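Local coordinates for Non-structural protein 5 (Modoc virus, PDB 2WA2), which probably methylates the cap of viral RNA at the guanine N7 and ribose 2'-O positions, with S-adenosylmethionine as methyl donor, at residues A14-E19 with Y197-L202; Y36-V42 with P220-S225; E81-V87 with N105-K110. The protein carries 4 engineered substitutions. The contacts are given in a common frame with arbitrary orientation. Where two conformers were deposited one is given. Residues are numbered along the deposited sequence.

How the interactions relate
From the N terminus, helix 14-27 comes first, and its opening turn meets the start of helix 199-212, so interaction 1 closes a loop of most of the chain. Helix 30-38 follows directly; its end and the turn after it dock on the 220-225 loop in interaction 2. The segments of these two contacts alternate along the chain, so the loops cross, and together they fasten the N-terminal helices to the C-terminal half of the methyltransferase fold. Interaction 3 is the local one: it pairs neighbouring parallel strands 86-89 and 106-112, falls within both larger loops, and lies across the chain's centre from them, about 30 Å or more between centres.

Interaction 1 (A14-E19 with Y197-L202); sequences APTLGE and YSCDVL
Carbon-to-carbon contacts carry most of this meeting of two helix starts. The segment 14-19 is the first helical turn and a half of helix 14-27; in 197-202, Y197 and the N-cap residue S198 lead into helix 199-212. The nearest CA atoms are those of P15 and Y197, 5.0 Å apart. The aromatic contact is central: with chi1 p (53°) and chi2 86°, Y197 lays one ring face on the backbone of G18, whose CA sits 3.6 Å from the ring centroid and 14° off its normal, a CH-pi contact. Glycine suits this place because a CB on G18 would collide with CG of Y197. Aliphatic contacts continue toward helix 199-212: A14 CB meets L202 CD1 at 3.5 Å, and P15 CG meets C199 CB at 3.8 Å. Proline fits a first turn, where the nitrogen needs no helical partner. The polar share is slight, a CA-H...O contact from P15 CA to Y197 O at 3.2 Å. Beyond the pair, Y197 also meets the ring of H227 and touches V243 of helix 239-254. With polar pairing so sparse, the fit of the N-terminal helix to Y197 and helix 199-212 depends on shape: a flat ring against a bare glycine backbone.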
ATOM      1  N   ALA A  14     -12.098   4.300 -16.059  1.00 26.33           N
ATOM      2  CA  ALA A  14     -11.464   3.602 -14.933  1.00 25.93           C
ATOM      3  C   ALA A  14     -12.466   3.073 -13.895  1.00 24.81           C
ATOM      4  O   ALA A  14     -12.440   1.873 -13.586  1.00 24.86           O
ATOM      5  CB  ALA A  14     -10.394   4.463 -14.278  1.00 26.41           C
ATOM      6  N   PRO A  15     -13.359   3.947 -13.376  1.00 24.17           N
ATOM      7  CA  PRO A  15     -14.322   3.443 -12.404  1.00 23.49           C
ATOM      8  C   PRO A  15     -15.207   2.332 -12.977  1.00 22.75           C
ATOM      9  O   PRO A  15     -15.462   1.360 -12.277  1.00 22.05           O
ATOM     10  CB  PRO A  15     -15.150   4.690 -12.037  1.00 23.89           C
ATOM     11  CG  PRO A  15     -14.226   5.855 -12.330  1.00 24.01           C
ATOM     12  CD  PRO A  15     -13.526   5.404 -13.591  1.00 23.92           C
ATOM     13  N   THR A  16     -15.654   2.472 -14.228  1.00 21.12           N
ATOM     14  CA  THR A  16     -16.455   1.437 -14.873  1.00 19.88           C
ATOM     15  C   THR A  16     -15.721   0.081 -14.891  1.00 18.44           C
ATOM     16  O   THR A  16     -16.247  -0.899 -14.379  1.00 18.54           O
ATOM     17  CB  THR A  16     -16.885   1.821 -16.309  1.00 19.63           C
ATOM     18  OG1 THR A  16     -17.824   2.889 -16.231  1.00 22.28           O
ATOM     19  CG2 THR A  16     -17.584   0.617 -16.997  1.00 20.76           C
ATOM     20  N   LEU A  17     -14.509   0.057 -15.441  1.00 16.55           N
ATOM     21  CA  LEU A  17     -13.745  -1.179 -15.590  1.00 16.37           C
ATOM     22  C   LEU A  17     -13.362  -1.849 -14.233  1.00 15.36           C
ATOM     23  O   LEU A  17     -13.446  -3.072 -14.081  1.00 13.11           O
ATOM     24  CB  LEU A  17     -12.485  -0.934 -16.405  1.00 16.05           C
ATOM     25  CG  LEU A  17     -12.604  -0.782 -17.923  1.00 18.76           C
ATOM     26  CD1 LEU A  17     -11.237  -0.476 -18.408  1.00 20.30           C
ATOM     27  CD2 LEU A  17     -13.164  -2.070 -18.613  1.00 16.20           C
ATOM     28  N   GLY A  18     -12.917  -1.050 -13.276  1.00 15.07           N
ATOM     29  CA  GLY A  18     -12.596  -1.622 -11.961  1.00 14.50           C
ATOM     30  C   GLY A  18     -13.844  -2.112 -11.267  1.00 14.31           C
ATOM     31  O   GLY A  18     -13.819  -3.132 -10.545  1.00 13.79           O
ATOM     32  N   GLU A  19     -14.956  -1.409 -11.497  1.00 14.72           N
ATOM     33  CA  GLU A  19     -16.215  -1.807 -10.899  1.00 17.16           C
ATOM     34  C   GLU A  19     -16.723  -3.099 -11.497  1.00 14.86           C
ATOM     35  O   GLU A  19     -17.355  -3.886 -10.796  1.00 14.20           O
ATOM     36  CB  GLU A  19     -17.296  -0.728 -11.055  1.00 17.46           C
ATOM     37  CG  GLU A  19     -17.252   0.353  -9.981  1.00 22.56           C
ATOM     38  CD  GLU A  19     -18.108   1.571 -10.345  1.00 23.14           C
ATOM     39  OE1 GLU A  19     -19.126   1.417 -11.087  1.00 31.97           O
ATOM     40  OE2 GLU A  19     -17.741   2.685  -9.901  1.00 29.89           O
ATOM     41  N   TYR A 197      -9.298   2.634  -8.554  1.00 11.44           N
ATOM     42  CA  TYR A 197     -10.120   2.932  -9.753  1.00 13.46           C
ATOM     43  C   TYR A 197     -11.332   3.818  -9.498  1.00 14.43           C
ATOM     44  O   TYR A 197     -11.940   4.329 -10.431  1.00 16.02           O
ATOM     45  CB  TYR A 197     -10.559   1.651 -10.463  1.00 13.33           C
ATOM     46  CG  TYR A 197     -11.249   0.678  -9.549  1.00 12.12           C
ATOM     47  CD1 TYR A 197     -12.616   0.769  -9.295  1.00 14.93           C
ATOM     48  CD2 TYR A 197     -10.534  -0.346  -8.960  1.00 13.40           C
ATOM     49  CE1 TYR A 197     -13.243  -0.127  -8.455  1.00 14.34           C
ATOM     50  CE2 TYR A 197     -11.141  -1.253  -8.132  1.00 10.66           C
ATOM     51  CZ  TYR A 197     -12.480  -1.130  -7.872  1.00 13.30           C
ATOM     52  OH  TYR A 197     -13.061  -2.028  -7.018  1.00 11.56           O
ATOM     53  N   SER A 198     -11.672   4.017  -8.239  1.00 15.25           N
ATOM     54  CA  SER A 198     -12.768   4.888  -7.876  1.00 16.95           C
ATOM     55  C   SER A 198     -12.447   6.324  -8.344  1.00 16.96           C
ATOM     56  O   SER A 198     -11.303   6.792  -8.205  1.00 15.51           O
ATOM     57  CB  SER A 198     -12.966   4.808  -6.361  1.00 17.62           C
ATOM     58  OG  SER A 198     -13.540   5.984  -5.843  1.00 23.11           O
ATOM     59  N   CYS A 199     -13.436   7.013  -8.913  1.00 18.63           N
ATOM     60  CA  CYS A 199     -13.189   8.357  -9.408  1.00 18.91           C
ATOM     61  C   CYS A 199     -12.658   9.307  -8.337  1.00 17.92           C
ATOM     62  O   CYS A 199     -11.704  10.025  -8.609  1.00 17.49           O
ATOM     63  CB  CYS A 199     -14.400   8.967 -10.119  1.00 20.05           C
ATOM     64  SG  CYS A 199     -13.937  10.614 -10.808  1.00 25.20           S
ATOM     65  N   ASP A 200     -13.258   9.325  -7.137  1.00 16.64           N
ATOM     66  CA  ASP A 200     -12.761  10.207  -6.069  1.00 17.13           C
ATOM     67  C   ASP A 200     -11.309   9.918  -5.690  1.00 15.54           C
ATOM     68  O   ASP A 200     -10.516  10.839  -5.421  1.00 15.05           O
ATOM     69  CB  ASP A 200     -13.655  10.209  -4.810  1.00 18.44           C
ATOM     70  CG  ASP A 200     -13.965   8.824  -4.282  1.00 22.64           C
ATOM     71  OD1 ASP A 200     -13.345   7.821  -4.721  1.00 26.69           O
ATOM     72  OD2 ASP A 200     -14.851   8.736  -3.387  1.00 28.09           O
ATOM     73  N   VAL A 201     -10.964   8.638  -5.682  1.00 13.37           N
ATOM     74  CA  VAL A 201      -9.614   8.241  -5.366  1.00 13.43           C
ATOM     75  C   VAL A 201      -8.664   8.697  -6.470  1.00 13.15           C
ATOM     76  O   VAL A 201      -7.587   9.194  -6.176  1.00 12.94           O
ATOM     77  CB  VAL A 201      -9.464   6.710  -5.132  1.00 12.39           C
ATOM     78  CG1 VAL A 201      -7.961   6.354  -4.972  1.00 12.14           C
ATOM     79  CG2 VAL A 201     -10.243   6.280  -3.876  1.00 11.41           C
ATOM     80  N   LEU A 202      -9.042   8.485  -7.728  1.00 13.84           N
ATOM     81  CA  LEU A 202      -8.186   8.908  -8.846  1.00 14.90           C
ATOM     82  C   LEU A 202      -7.878  10.400  -8.777  1.00 14.60           C
ATOM     83  O   LEU A 202      -6.707  10.811  -8.892  1.00 13.81           O
ATOM     84  CB  LEU A 202      -8.812   8.529 -10.202  1.00 15.04           C
ATOM     85  CG  LEU A 202      -8.707   7.090 -10.700  1.00 16.91           C
ATOM     86  CD1 LEU A 202      -9.699   6.876 -11.872  1.00 17.70           C
ATOM     87  CD2 LEU A 202      -7.298   6.753 -11.104  1.00 17.12           C
TER

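Interaction 2 (Y36-V42 with P220-S225); sequences YRRRFVV and PLSRNS
This loop-on-turn contact, built on hydrogen bonds from one asparagine's side chain and backbone to backbone carbonyls, docks the last residues of helix 30-38 and the following turn on the loop between strands 215-217 and 229-232. A type II beta turn runs from R38 to V41. CA atoms pair closely at R37 with N224 (4.4 Å) and at V42 with L221 (4.7 Å). N224, chi1 m and chi2 -38°, has its CA-to-CB bond toward the turn: ND2 donates to Y36 O at 2.8 Å and to R39 O at 2.7 Å, while its backbone N donates to R37 O at 2.8 Å. Two amide protons suit two carbonyls; R253 binds N224 OD1. N224 CB also lies over the Y36 ring, 3.8 Å from its centroid.

V41 points its CB toward the loop, CG1 lying 3.5 Å from both L221 O and S222 O. At the far end V42 N makes a weak hydrogen bond to P220 O (3.3 Å). The compact, branched side chain of V42 fits here, CG2 against P220 CB at 3.7 Å and CG1 against L221 CD2 at 3.5 Å. R37 NH2 lies 3.0 Å from R223 NH1, over the R223 guanidinium face; both are donors, so no hydrogen bond forms. The N224 amide, bridging Y36 O and R39 O beside a type II beta turn, thus joins the N-terminal helices to the Rossmann-like sheet-and-helix core.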
ATOM      1  N   TYR A  36      -8.625 -18.242  -9.385  1.00 16.29           N
ATOM      2  CA  TYR A  36      -8.444 -16.954 -10.058  1.00 15.37           C
ATOM      3  C   TYR A  36      -7.322 -16.115  -9.421  1.00 16.20           C
ATOM      4  O   TYR A  36      -6.495 -15.487 -10.114  1.00 15.69           O
ATOM      5  CB  TYR A  36      -9.749 -16.135 -10.063  1.00 13.77           C
ATOM      6  CG  TYR A  36      -9.522 -14.693 -10.510  1.00 13.96           C
ATOM      7  CD1 TYR A  36      -9.080 -14.419 -11.783  1.00 12.27           C
ATOM      8  CD2 TYR A  36      -9.762 -13.621  -9.649  1.00 13.53           C
ATOM      9  CE1 TYR A  36      -8.858 -13.119 -12.199  1.00 13.07           C
ATOM     10  CE2 TYR A  36      -9.561 -12.309 -10.053  1.00 12.12           C
ATOM     11  CZ  TYR A  36      -9.104 -12.070 -11.335  1.00 11.52           C
ATOM     12  OH  TYR A  36      -8.888 -10.815 -11.803  1.00 10.89           O
ATOM     13  N   ARG A  37      -7.305 -16.104  -8.095  1.00 16.66           N
ATOM     14  CA  ARG A  37      -6.494 -15.142  -7.380  1.00 18.59           C
ATOM     15  C   ARG A  37      -4.994 -15.318  -7.573  1.00 19.27           C
ATOM     16  O   ARG A  37      -4.277 -14.346  -7.472  1.00 19.26           O
ATOM     17  CB  ARG A  37      -6.862 -15.111  -5.898  1.00 18.78           C
ATOM     18  CG  ARG A  37      -6.213 -16.207  -5.102  1.00 21.04           C
ATOM     19  CD  ARG A  37      -7.023 -16.512  -3.909  1.00 27.60           C
ATOM     20  NE  ARG A  37      -6.570 -15.831  -2.717  1.00 33.06           N
ATOM     21  CZ  ARG A  37      -6.066 -16.459  -1.658  1.00 36.26           C
ATOM     22  NH1 ARG A  37      -5.916 -17.786  -1.659  1.00 38.15           N
ATOM     23  NH2 ARG A  37      -5.703 -15.763  -0.597  1.00 36.16           N
ATOM     24  N   ARG A  38      -4.546 -16.556  -7.821  1.00 20.29           N
ATOM     25  CA  ARG A  38      -3.128 -16.888  -8.056  1.00 22.21           C
ATOM     26  C   ARG A  38      -2.714 -16.983  -9.527  1.00 22.53           C
ATOM     27  O   ARG A  38      -1.535 -17.179  -9.810  1.00 22.89           O
ATOM     28  CB  ARG A  38      -2.776 -18.232  -7.382  1.00 22.46           C
ATOM     29  CG  ARG A  38      -3.746 -19.350  -7.761  1.00 26.68           C
ATOM     30  CD  ARG A  38      -3.126 -20.748  -7.867  1.00 32.76           C
ATOM     31  NE  ARG A  38      -3.944 -21.553  -8.790  1.00 38.89           N
ATOM     32  CZ  ARG A  38      -4.764 -22.548  -8.427  1.00 41.95           C
ATOM     33  NH1 ARG A  38      -4.858 -22.916  -7.148  1.00 43.73           N
ATOM     34  NH2 ARG A  38      -5.484 -23.196  -9.349  1.00 42.24           N
ATOM     35  N   ARG A  39      -3.663 -16.867 -10.452  1.00 23.45           N
ATOM     36  CA  ARG A  39      -3.394 -17.031 -11.886  1.00 24.78           C
ATOM     37  C   ARG A  39      -2.375 -16.011 -12.405  1.00 24.61           C
ATOM     38  O   ARG A  39      -2.637 -14.809 -12.421  1.00 23.18           O
ATOM     39  CB  ARG A  39      -4.707 -16.956 -12.677  1.00 24.98           C
ATOM     40  CG  ARG A  39      -4.705 -17.663 -14.032  1.00 26.32           C
ATOM     41  CD  ARG A  39      -6.134 -17.689 -14.623  1.00 27.15           C
ATOM     42  NE  ARG A  39      -7.009 -18.631 -13.906  1.00 31.17           N
ATOM     43  CZ  ARG A  39      -8.336 -18.512 -13.790  1.00 32.20           C
ATOM     44  NH1 ARG A  39      -8.982 -17.482 -14.343  1.00 31.96           N
ATOM     45  NH2 ARG A  39      -9.030 -19.427 -13.107  1.00 31.03           N
ATOM     46  N   PHE A  40      -1.208 -16.512 -12.813  1.00 25.91           N
ATOM     47  CA  PHE A  40      -0.084 -15.689 -13.314  1.00 27.47           C
ATOM     48  C   PHE A  40       0.534 -14.722 -12.298  1.00 28.13           C
ATOM     49  O   PHE A  40       1.202 -13.753 -12.687  1.00 28.03           O
ATOM     50  CB  PHE A  40      -0.490 -14.873 -14.538  1.00 28.35           C
ATOM     51  CG  PHE A  40      -0.808 -15.685 -15.747  1.00 30.63           C
ATOM     52  CD1 PHE A  40       0.212 -16.157 -16.569  1.00 34.25           C
ATOM     53  CD2 PHE A  40      -2.133 -15.941 -16.092  1.00 32.87           C
ATOM     54  CE1 PHE A  40      -0.085 -16.894 -17.720  1.00 34.86           C
ATOM     55  CE2 PHE A  40      -2.450 -16.680 -17.236  1.00 34.66           C
ATOM     56  CZ  PHE A  40      -1.416 -17.162 -18.045  1.00 33.74           C
ATOM     57  N   VAL A  41       0.306 -14.968 -11.013  1.00 28.60           N
ATOM     58  CA  VAL A  41       0.817 -14.105  -9.958  1.00 29.88           C
ATOM     59  C   VAL A  41       2.232 -14.587  -9.597  1.00 31.98           C
ATOM     60  O   VAL A  41       2.445 -15.788  -9.438  1.00 31.89           O
ATOM     61  CB  VAL A  41      -0.150 -14.113  -8.730  1.00 29.39           C
ATOM     62  CG1 VAL A  41       0.420 -13.343  -7.537  1.00 28.50           C
ATOM     63  CG2 VAL A  41      -1.514 -13.544  -9.126  1.00 26.56           C
ATOM     64  N   VAL A  42       3.189 -13.653  -9.503  1.00 34.36           N
ATOM     65  CA  VAL A  42       4.549 -13.993  -9.072  1.00 36.85           C
ATOM     66  C   VAL A  42       4.460 -14.585  -7.662  1.00 38.41           C
ATOM     67  O   VAL A  42       3.898 -13.958  -6.758  1.00 38.79           O
ATOM     68  CB  VAL A  42       5.521 -12.772  -9.097  1.00 36.96           C
ATOM     69  CG1 VAL A  42       6.957 -13.202  -8.689  1.00 37.49           C
ATOM     70  CG2 VAL A  42       5.537 -12.100 -10.477  1.00 37.29           C
ATOM     71  N   PRO A 220       3.476  -7.095  -9.194  1.00 16.57           N
ATOM     72  CA  PRO A 220       3.013  -8.348  -9.822  1.00 16.85           C
ATOM     73  C   PRO A 220       2.824  -9.505  -8.846  1.00 16.55           C
ATOM     74  O   PRO A 220       2.180 -10.507  -9.191  1.00 16.78           O
ATOM     75  CB  PRO A 220       4.113  -8.666 -10.853  1.00 17.96           C
ATOM     76  CG  PRO A 220       5.307  -7.919 -10.382  1.00 16.43           C
ATOM     77  CD  PRO A 220       4.789  -6.667  -9.715  1.00 17.05           C
ATOM     78  N   LEU A 221       3.402  -9.364  -7.655  1.00 16.56           N
ATOM     79  CA  LEU A 221       3.155 -10.258  -6.526  1.00 16.63           C
ATOM     80  C   LEU A 221       1.764 -10.106  -5.899  1.00 16.02           C
ATOM     81  O   LEU A 221       1.315 -10.992  -5.165  1.00 15.40           O
ATOM     82  CB  LEU A 221       4.207 -10.035  -5.440  1.00 17.40           C
ATOM     83  CG  LEU A 221       5.649 -10.428  -5.789  1.00 19.68           C
ATOM     84  CD1 LEU A 221       6.609  -9.799  -4.817  1.00 22.22           C
ATOM     85  CD2 LEU A 221       5.777 -11.892  -5.656  1.00 25.85           C
ATOM     86  N   SER A 222       1.096  -8.972  -6.125  1.00 15.58           N
ATOM     87  CA  SER A 222      -0.280  -8.835  -5.608  1.00 14.13           C
ATOM     88  C   SER A 222      -1.179  -9.877  -6.259  1.00 14.72           C
ATOM     89  O   SER A 222      -1.066 -10.135  -7.460  1.00 14.00           O
ATOM     90  CB  SER A 222      -0.851  -7.453  -5.897  1.00 12.84           C
ATOM     91  OG  SER A 222      -0.191  -6.460  -5.145  1.00 12.54           O
ATOM     92  N   ARG A 223      -2.114 -10.420  -5.473  1.00 15.02           N
ATOM     93  CA  ARG A 223      -3.056 -11.423  -5.984  1.00 14.47           C
ATOM     94  C   ARG A 223      -4.118 -10.789  -6.881  1.00 13.91           C
ATOM     95  O   ARG A 223      -4.425  -9.597  -6.771  1.00 12.56           O
ATOM     96  CB  ARG A 223      -3.725 -12.167  -4.839  1.00 15.72           C
ATOM     97  CG  ARG A 223      -2.776 -13.010  -3.984  1.00 19.17           C
ATOM     98  CD  ARG A 223      -3.641 -13.915  -3.120  1.00 26.52           C
ATOM     99  NE  ARG A 223      -2.880 -14.670  -2.136  1.00 32.27           N
ATOM    100  CZ  ARG A 223      -2.932 -14.452  -0.824  1.00 35.05           C
ATOM    101  NH1 ARG A 223      -3.714 -13.500  -0.325  1.00 36.44           N
ATOM    102  NH2 ARG A 223      -2.195 -15.196  -0.006  1.00 37.11           N
ATOM    103  N   ASN A 224      -4.705 -11.588  -7.759  1.00 13.25           N
ATOM    104  CA  ASN A 224      -5.670 -11.026  -8.701  1.00 12.85           C
ATOM    105  C   ASN A 224      -6.966 -10.618  -8.008  1.00 12.47           C
ATOM    106  O   ASN A 224      -7.744  -9.850  -8.560  1.00 12.03           O
ATOM    107  CB  ASN A 224      -5.987 -12.004  -9.823  1.00 13.21           C
ATOM    108  CG  ASN A 224      -4.762 -12.354 -10.686  1.00 15.31           C
ATOM    109  OD1 ASN A 224      -3.913 -11.507 -10.973  1.00 14.45           O
ATOM    110  ND2 ASN A 224      -4.685 -13.620 -11.100  1.00 15.23           N
ATOM    111  N   SER A 225      -7.166 -11.122  -6.787  1.00 11.89           N
ATOM    112  CA  SER A 225      -8.351 -10.793  -5.973  1.00 12.42           C
ATOM    113  C   SER A 225      -8.274  -9.434  -5.269  1.00 12.57           C
ATOM    114  O   SER A 225      -9.182  -9.066  -4.510  1.00 11.78           O
ATOM    115  CB  SER A 225      -8.535 -11.903  -4.922  1.00 12.29           C
ATOM    116  OG  SER A 225      -7.276 -12.131  -4.311  1.00 13.54           O
TER
HETATM  117  O   HOH W   1       1.049 -10.774 -11.710  1.00 21.50           O

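Interaction 3 (E81-V87 with N105-K110); sequences ELKGTVV and NVREVK. Engineered in segment 81-87: T85 (natural residue Ser).
Valines form the apolar centre: V86 CG2 packs on V106 CG1 at 3.8 Å, V86 CB lies 4.2 Å from V109 CG2, and L82 CB reaches V106 CG2 at 3.9 Å. Beta-branched residues suit extended strands, and V109 goes on to touch helix 95-101. Around this core the strands run parallel, T85, V86 and V87 pairing with E108, V109 and K110. V86 N donates to E108 O at 3.0 Å, and K110 N to V86 O at 2.9 Å. The register slips by one at a beta bulge, where G84 O accepts from both R107 N (2.8 Å) and E108 N (3.3 Å), and G84 N donates to N105 O at 2.8 Å. The positive phi of G84 (61°) favours glycine. At the polar edge, engineered T85 (natural Ser) gives OG1 to E108 OE2 at 2.9 Å, and a water joins L82 O with N105 N and ND2. Helix 95-101 links these two adjacent parallel strands in a beta-alpha-beta crossover of the Rossmann-like, SAM-dependent methyltransferase fold.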
ATOM      1  N   GLU A  81      12.998   5.149  -1.869  1.00 19.06           N
ATOM      2  CA  GLU A  81      14.284   5.195  -1.182  1.00 19.68           C
ATOM      3  C   GLU A  81      14.050   5.067   0.321  1.00 18.94           C
ATOM      4  O   GLU A  81      13.509   5.965   0.953  1.00 18.91           O
ATOM      5  CB  GLU A  81      15.039   6.489  -1.526  1.00 21.02           C
ATOM      6  CG  GLU A  81      16.411   6.657  -0.783  1.00 23.42           C
ATOM      7  CD  GLU A  81      17.507   5.644  -1.219  1.00 28.94           C
ATOM      8  OE1 GLU A  81      17.399   4.994  -2.303  1.00 27.71           O
ATOM      9  OE2 GLU A  81      18.498   5.520  -0.456  1.00 30.10           O
ATOM     10  N   LEU A  82      14.445   3.930   0.870  1.00 18.81           N
ATOM     11  CA  LEU A  82      14.266   3.669   2.290  1.00 19.41           C
ATOM     12  C   LEU A  82      15.459   4.318   3.007  1.00 19.61           C
ATOM     13  O   LEU A  82      16.594   3.909   2.818  1.00 20.58           O
ATOM     14  CB  LEU A  82      14.137   2.153   2.532  1.00 19.45           C
ATOM     15  CG  LEU A  82      12.891   1.473   1.931  1.00 19.33           C
ATOM     16  CD1 LEU A  82      12.938  -0.034   2.072  1.00 19.67           C
ATOM     17  CD2 LEU A  82      11.567   2.019   2.490  1.00 15.08           C
ATOM     18  N   LYS A  83      15.210   5.364   3.789  1.00 20.08           N
ATOM     19  CA  LYS A  83      16.322   6.123   4.391  1.00 20.03           C
ATOM     20  C   LYS A  83      15.961   6.917   5.634  1.00 19.64           C
ATOM     21  O   LYS A  83      14.806   7.340   5.818  1.00 19.18           O
ATOM     22  CB  LYS A  83      16.949   7.075   3.351  1.00 19.88           C
ATOM     23  CG  LYS A  83      16.052   8.222   2.969  1.00 23.61           C
ATOM     24  CD  LYS A  83      16.784   9.288   2.174  1.00 26.44           C
ATOM     25  CE  LYS A  83      15.813  10.128   1.386  1.00 30.11           C
ATOM     26  NZ  LYS A  83      14.970  11.023   2.253  1.00 33.27           N
ATOM     27  N   GLY A  84      16.977   7.145   6.478  1.00 19.09           N
ATOM     28  CA  GLY A  84      16.814   8.002   7.658  1.00 18.95           C
ATOM     29  C   GLY A  84      15.763   7.467   8.608  1.00 17.31           C
ATOM     30  O   GLY A  84      15.768   6.281   8.923  1.00 17.91           O
ATOM     31  N   THR A  85      14.903   8.372   9.079  1.00 17.75           N
ATOM     32  CA  THR A  85      13.740   8.063   9.902  1.00 17.01           C
ATOM     33  C   THR A  85      12.574   7.567   9.003  1.00 15.82           C
ATOM     34  O   THR A  85      11.996   8.326   8.208  1.00 15.51           O
ATOM     35  CB  THR A  85      13.325   9.276  10.734  1.00 17.12           C
ATOM     36  OG1 THR A  85      14.439   9.670  11.555  1.00 18.24           O
ATOM     37  CG2 THR A  85      12.071   8.952  11.638  1.00 18.69           C
ATOM     38  N   VAL A  86      12.263   6.286   9.154  1.00 15.23           N
ATOM     39  CA  VAL A  86      11.184   5.659   8.409  1.00 14.57           C
ATOM     40  C   VAL A  86       9.996   5.533   9.348  1.00 14.13           C
ATOM     41  O   VAL A  86      10.139   5.037  10.485  1.00 14.75           O
ATOM     42  CB  VAL A  86      11.590   4.249   7.904  1.00 14.77           C
ATOM     43  CG1 VAL A  86      10.419   3.561   7.132  1.00 15.36           C
ATOM     44  CG2 VAL A  86      12.811   4.313   6.995  1.00 13.29           C
ATOM     45  N   VAL A  87       8.839   6.000   8.896  0.50 13.73           N
ATOM     46  CA  VAL A  87       7.589   5.679   9.595  0.50 13.80           C
ATOM     47  C   VAL A  87       6.867   4.560   8.863  0.50 13.91           C
ATOM     48  O   VAL A  87       6.873   4.498   7.628  0.50 12.48           O
ATOM     49  CB  VAL A  87       6.640   6.894   9.851  0.50 14.04           C
ATOM     50  CG1 VAL A  87       7.202   7.788  10.931  0.50 15.62           C
ATOM     51  CG2 VAL A  87       6.314   7.684   8.582  0.50 12.20           C
ATOM     52  N   ASN A 105      20.585   2.611   4.387  1.00 22.43           N
ATOM     53  CA  ASN A 105      20.378   4.047   4.585  1.00 22.79           C
ATOM     54  C   ASN A 105      19.386   4.382   5.706  1.00 22.10           C
ATOM     55  O   ASN A 105      19.246   5.541   6.097  1.00 21.68           O
ATOM     56  CB  ASN A 105      19.940   4.724   3.284  1.00 22.83           C
ATOM     57  CG  ASN A 105      20.913   4.478   2.117  1.00 26.27           C
ATOM     58  OD1 ASN A 105      22.057   4.903   2.159  1.00 27.71           O
ATOM     59  ND2 ASN A 105      20.433   3.817   1.068  1.00 27.64           N
ATOM     60  N   VAL A 106      18.692   3.373   6.206  1.00 22.03           N
ATOM     61  CA  VAL A 106      17.744   3.565   7.308  1.00 22.08           C
ATOM     62  C   VAL A 106      18.447   3.668   8.655  1.00 23.00           C
ATOM     63  O   VAL A 106      19.264   2.808   8.995  1.00 23.43           O
ATOM     64  CB  VAL A 106      16.737   2.400   7.352  1.00 22.16           C
ATOM     65  CG1 VAL A 106      15.778   2.542   8.526  1.00 21.72           C
ATOM     66  CG2 VAL A 106      15.953   2.370   6.032  1.00 20.57           C
ATOM     67  N   ARG A 107      18.082   4.703   9.410  1.00 23.05           N
ATOM     68  CA  ARG A 107      18.632   4.969  10.738  1.00 23.43           C
ATOM     69  C   ARG A 107      17.723   4.522  11.875  1.00 22.64           C
ATOM     70  O   ARG A 107      18.204   4.055  12.900  1.00 22.63           O
ATOM     71  CB  ARG A 107      19.002   6.439  10.878  1.00 23.86           C
ATOM     72  CG  ARG A 107      20.315   6.757  10.149  1.00 27.83           C
ATOM     73  CD  ARG A 107      20.731   8.200  10.375  1.00 34.35           C
ATOM     74  NE  ARG A 107      21.690   8.343  11.480  1.00 40.19           N
ATOM     75  CZ  ARG A 107      21.365   8.642  12.743  1.00 43.08           C
ATOM     76  NH1 ARG A 107      20.089   8.820  13.094  1.00 44.11           N
ATOM     77  NH2 ARG A 107      22.323   8.752  13.666  1.00 43.14           N
ATOM     78  N   GLU A 108      16.416   4.657  11.692  1.00 21.15           N
ATOM     79  CA  GLU A 108      15.438   4.157  12.671  1.00 20.89           C
ATOM     80  C   GLU A 108      14.075   3.909  12.021  1.00 20.18           C
ATOM     81  O   GLU A 108      13.759   4.477  10.962  1.00 19.49           O
ATOM     82  CB  GLU A 108      15.282   5.147  13.834  1.00 21.48           C
ATOM     83  CG  GLU A 108      14.708   6.471  13.413  1.00 23.78           C
ATOM     84  CD  GLU A 108      14.564   7.452  14.555  1.00 29.56           C
ATOM     85  OE1 GLU A 108      14.790   7.066  15.731  1.00 30.49           O
ATOM     86  OE2 GLU A 108      14.230   8.622  14.272  1.00 31.67           O
ATOM     87  N   VAL A 109      13.278   3.046  12.644  1.00 19.09           N
ATOM     88  CA  VAL A 109      11.936   2.776  12.152  1.00 18.27           C
ATOM     89  C   VAL A 109      10.939   2.966  13.290  1.00 17.64           C
ATOM     90  O   VAL A 109      11.073   2.363  14.346  1.00 18.37           O
ATOM     91  CB  VAL A 109      11.817   1.357  11.558  1.00 17.73           C
ATOM     92  CG1 VAL A 109      10.410   1.136  10.988  1.00 18.14           C
ATOM     93  CG2 VAL A 109      12.836   1.145  10.467  1.00 17.36           C
ATOM     94  N   LYS A 110       9.990   3.853  13.077  1.00 17.45           N
ATOM     95  CA  LYS A 110       8.932   4.101  13.998  1.00 17.17           C
ATOM     96  C   LYS A 110       7.654   3.520  13.361  1.00 16.68           C
ATOM     97  O   LYS A 110       7.129   4.042  12.347  1.00 15.40           O
ATOM     98  CB  LYS A 110       8.830   5.601  14.244  1.00 18.06           C
ATOM     99  CG  LYS A 110      10.121   6.205  14.849  1.00 20.88           C
ATOM    100  CD  LYS A 110       9.851   7.655  15.222  1.00 27.24           C
ATOM    101  CE  LYS A 110      11.049   8.348  15.854  1.00 30.90           C
ATOM    102  NZ  LYS A 110      10.695   9.810  16.121  1.00 31.80           N
TER
HETATM  103  O   HOH W   2      18.515   1.940   2.343  1.00 21.73           O